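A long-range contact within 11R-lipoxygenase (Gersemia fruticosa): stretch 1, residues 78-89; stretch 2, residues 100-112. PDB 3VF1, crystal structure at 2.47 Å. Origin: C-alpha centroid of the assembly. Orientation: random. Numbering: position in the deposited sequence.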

# COMPACT_ATOMS: atom_id res chain seq x y z
N VAL A 78 -29.70 11.77 35.45
CA VAL A 78 -30.49 10.54 35.53
C VAL A 78 -29.59 9.31 35.41
O VAL A 78 -28.80 9.21 34.48
CB VAL A 78 -31.56 10.50 34.42
CG1 VAL A 78 -32.19 9.11 34.34
CG2 VAL A 78 -32.62 11.56 34.66
N ASP A 79 -29.73 8.39 36.35
CA ASP A 79 -28.95 7.16 36.32
C ASP A 79 -29.35 6.29 35.13
O ASP A 79 -30.53 6.20 34.79
CB ASP A 79 -29.13 6.37 37.62
CG ASP A 79 -28.22 5.16 37.70
OD1 ASP A 79 -28.00 4.50 36.66
OD2 ASP A 79 -27.73 4.86 38.81
N VAL A 80 -28.36 5.65 34.52
CA VAL A 80 -28.60 4.83 33.33
C VAL A 80 -28.14 3.38 33.53
O VAL A 80 -28.50 2.50 32.74
CB VAL A 80 -27.88 5.41 32.10
CG1 VAL A 80 -28.31 6.86 31.88
CG2 VAL A 80 -26.37 5.31 32.27
N GLY A 81 -27.35 3.14 34.57
CA GLY A 81 -26.83 1.81 34.84
C GLY A 81 -25.49 1.60 34.17
O GLY A 81 -24.52 2.29 34.49
N GLU A 82 -25.42 0.65 33.24
CA GLU A 82 -24.21 0.45 32.45
C GLU A 82 -24.29 1.26 31.16
O GLU A 82 -25.25 1.13 30.40
CB GLU A 82 -24.01 -1.03 32.12
CG GLU A 82 -23.61 -1.88 33.31
CD GLU A 82 -22.84 -3.13 32.90
OE1 GLU A 82 -23.24 -3.77 31.90
OE2 GLU A 82 -21.84 -3.46 33.57
N ILE A 83 -23.28 2.08 30.91
CA ILE A 83 -23.27 2.94 29.73
C ILE A 83 -22.83 2.13 28.51
O ILE A 83 -21.72 1.61 28.46
CB ILE A 83 -22.32 4.14 29.90
CG1 ILE A 83 -22.51 4.78 31.28
CG2 ILE A 83 -22.58 5.16 28.80
CD1 ILE A 83 -21.51 5.88 31.58
N ALA A 84 -23.72 2.03 27.53
CA ALA A 84 -23.45 1.26 26.32
C ALA A 84 -22.84 2.15 25.24
O ALA A 84 -22.05 1.69 24.42
CB ALA A 84 -24.72 0.60 25.82
N MET A 85 -23.23 3.42 25.24
CA MET A 85 -22.74 4.36 24.23
C MET A 85 -22.93 5.80 24.69
O MET A 85 -23.65 6.07 25.66
CB MET A 85 -23.49 4.14 22.92
CG MET A 85 -24.96 4.50 22.97
SD MET A 85 -25.84 4.04 21.47
CE MET A 85 -25.79 2.26 21.58
N ILE A 86 -22.27 6.72 24.00
CA ILE A 86 -22.40 8.14 24.28
C ILE A 86 -22.68 8.89 22.99
O ILE A 86 -22.36 8.40 21.90
CB ILE A 86 -21.12 8.72 24.91
CG1 ILE A 86 -19.99 8.75 23.87
CG2 ILE A 86 -20.71 7.90 26.13
CD1 ILE A 86 -18.68 9.30 24.40
N THR A 87 -23.29 10.06 23.10
CA THR A 87 -23.56 10.89 21.93
C THR A 87 -22.94 12.26 22.11
O THR A 87 -23.07 12.88 23.17
CB THR A 87 -25.07 11.04 21.68
OG1 THR A 87 -25.69 9.75 21.64
CG2 THR A 87 -25.33 11.76 20.36
N LEU A 88 -22.25 12.74 21.08
CA LEU A 88 -21.55 14.01 21.15
C LEU A 88 -22.09 14.97 20.10
O LEU A 88 -22.33 14.59 18.95
CB LEU A 88 -20.05 13.79 20.94
CG LEU A 88 -19.36 12.98 22.04
CD1 LEU A 88 -18.01 12.48 21.58
CD2 LEU A 88 -19.22 13.82 23.30
N LYS A 89 -22.28 16.23 20.50
CA LYS A 89 -22.84 17.24 19.61
C LYS A 89 -22.12 18.56 19.80
O LYS A 89 -21.82 18.96 20.92
CB LYS A 89 -24.34 17.42 19.91
CG LYS A 89 -25.00 18.57 19.15
CD LYS A 89 -25.13 18.28 17.67
CE LYS A 89 -25.72 19.46 16.92
NZ LYS A 89 -25.82 19.20 15.45
N TYR A 100 -11.14 16.94 17.89
CA TYR A 100 -10.70 15.59 17.56
C TYR A 100 -10.40 14.84 18.85
O TYR A 100 -9.41 15.11 19.53
CB TYR A 100 -9.46 15.61 16.67
CG TYR A 100 -8.98 14.23 16.28
CD1 TYR A 100 -9.59 13.52 15.26
CD2 TYR A 100 -7.93 13.63 16.96
CE1 TYR A 100 -9.16 12.26 14.91
CE2 TYR A 100 -7.49 12.37 16.62
CZ TYR A 100 -8.11 11.68 15.59
OH TYR A 100 -7.68 10.42 15.25
N ILE A 101 -11.27 13.89 19.18
CA ILE A 101 -11.20 13.19 20.46
C ILE A 101 -10.63 11.79 20.32
O ILE A 101 -11.11 10.99 19.50
CB ILE A 101 -12.59 13.11 21.11
CG1 ILE A 101 -13.14 14.51 21.36
CG2 ILE A 101 -12.53 12.32 22.41
CD1 ILE A 101 -14.58 14.54 21.84
N ALA A 102 -9.61 11.48 21.11
CA ALA A 102 -9.02 10.15 21.14
C ALA A 102 -10.01 9.16 21.74
O ALA A 102 -10.45 8.23 21.07
CB ALA A 102 -7.72 10.16 21.93
N LYS A 103 -10.36 9.38 23.00
CA LYS A 103 -11.34 8.54 23.68
C LYS A 103 -11.94 9.25 24.88
O LYS A 103 -11.41 10.24 25.37
CB LYS A 103 -10.71 7.22 24.12
CG LYS A 103 -9.55 7.37 25.10
CD LYS A 103 -8.86 6.04 25.34
CE LYS A 103 -7.65 6.20 26.24
NZ LYS A 103 -6.91 4.91 26.41
N VAL A 104 -13.07 8.73 25.36
CA VAL A 104 -13.75 9.27 26.52
C VAL A 104 -13.84 8.21 27.62
O VAL A 104 -14.13 7.05 27.34
CB VAL A 104 -15.17 9.76 26.18
CG1 VAL A 104 -15.86 10.31 27.41
CG2 VAL A 104 -15.11 10.82 25.08
N ILE A 105 -13.58 8.62 28.85
CA ILE A 105 -13.63 7.72 29.99
C ILE A 105 -14.64 8.24 31.01
O ILE A 105 -14.46 9.32 31.57
CB ILE A 105 -12.26 7.60 30.68
CG1 ILE A 105 -11.20 7.17 29.66
CG2 ILE A 105 -12.34 6.61 31.83
CD1 ILE A 105 -9.79 7.20 30.20
N ILE A 106 -15.68 7.46 31.26
CA ILE A 106 -16.73 7.86 32.20
C ILE A 106 -16.74 6.94 33.41
O ILE A 106 -17.10 5.77 33.31
CB ILE A 106 -18.11 7.84 31.53
CG1 ILE A 106 -18.10 8.70 30.27
CG2 ILE A 106 -19.18 8.32 32.51
CD1 ILE A 106 -19.40 8.67 29.49
N GLU A 107 -16.35 7.48 34.56
CA GLU A 107 -16.37 6.71 35.80
C GLU A 107 -17.64 7.01 36.60
O GLU A 107 -18.03 8.16 36.76
CB GLU A 107 -15.14 7.03 36.65
CG GLU A 107 -15.12 6.28 37.98
CD GLU A 107 -13.79 6.42 38.70
OE1 GLU A 107 -12.91 7.16 38.21
OE2 GLU A 107 -13.62 5.77 39.76
N LYS A 108 -18.29 5.95 37.07
CA LYS A 108 -19.52 6.08 37.84
C LYS A 108 -19.64 4.94 38.84
O LYS A 108 -18.68 4.19 39.05
CB LYS A 108 -20.73 6.07 36.90
CG LYS A 108 -20.97 4.73 36.22
CD LYS A 108 -22.23 4.76 35.36
CE LYS A 108 -23.50 4.75 36.20
NZ LYS A 108 -23.70 3.45 36.91
N ILE A 109 -20.81 4.80 39.45
CA ILE A 109 -21.06 3.73 40.40
C ILE A 109 -22.45 3.13 40.20
O ILE A 109 -23.44 3.86 40.11
CB ILE A 109 -20.91 4.20 41.86
CG1 ILE A 109 -21.76 5.46 42.10
CG2 ILE A 109 -19.45 4.48 42.18
CD1 ILE A 109 -21.58 6.08 43.46
N ASP A 110 -22.51 1.81 40.14
CA ASP A 110 -23.78 1.11 39.98
C ASP A 110 -24.53 1.03 41.31
O ASP A 110 -24.08 0.37 42.25
CB ASP A 110 -23.57 -0.30 39.40
CG ASP A 110 -22.45 -1.06 40.10
OD1 ASP A 110 -22.02 -0.64 41.20
OD2 ASP A 110 -21.98 -2.07 39.54
N GLU A 111 -25.67 1.71 41.38
CA GLU A 111 -26.45 1.76 42.61
C GLU A 111 -26.79 0.36 43.10
O GLU A 111 -27.06 0.16 44.28
CB GLU A 111 -27.74 2.57 42.40
CG GLU A 111 -28.92 1.74 41.91
CD GLU A 111 -30.14 2.59 41.61
OE1 GLU A 111 -30.07 3.82 41.82
OE2 GLU A 111 -31.17 2.03 41.17
N ALA A 112 -26.77 -0.60 42.18
CA ALA A 112 -27.09 -1.98 42.51
C ALA A 112 -26.05 -2.61 43.44
O ALA A 112 -26.38 -3.46 44.27
CB ALA A 112 -27.22 -2.81 41.24

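Two strands face each other here through their side chains, not their backbones. Strand 83-89 and the strand around 103-109 run at 125° between their N-to-C directions, with axes 9.9 Å apart at closest approach, so the space between them must be filled by side chains.

Ile-83, Ile-86 and Leu-88 point CA-to-CB toward the other stretch, and Val-104, Ile-106 and Lys-108 answer at alternate positions, as an extended strand allows. Ile-83 and Ile-106 are both m,t, the arrangement that extends an isoleucine's long branch; Ile-83 CD1 reaches Ile-106 CG2 at 3.5 Å. Ile-86 is p,t instead. That conformation brings its CG2 to 3.7 Å from Ile-106 CD1 and its CD1 to 3.9 Å from Val-104 CG2, so one side chain spans two neighbours on the facing strand. Beyond the corner at Ala-102, Ile-101 (m,t) still reaches inward, its CD1 lying 4.0 Å from CD1 of Leu-88 (m,t).

Lys-108 closes the other end and is the most heavily covered residue of the contact. After p and t at chi1 and chi2, chi3 and chi4 both turn to m, curling the chain instead of extending it. Its CD packs 4.0 Å from Ile-83 CD1, while NZ donates to Gly-81 O at 2.8 Å and, weakly, to Ile-109 O at 3.2 Å. A buried lysine thus pairs an apolar stem with a charged tip satisfied by backbone carbonyls. Asp-79 OD1 lies 4.4 Å from Lys-108 NZ, beyond a salt bridge but close enough for favourable electrostatics; the same oxygen accepts a weak 2.6 Å bond from Gly-81 N. Gly-81, at phi/psi 91/-117, occupies a conformation in which a CB would jam against the preceding carbonyl oxygen.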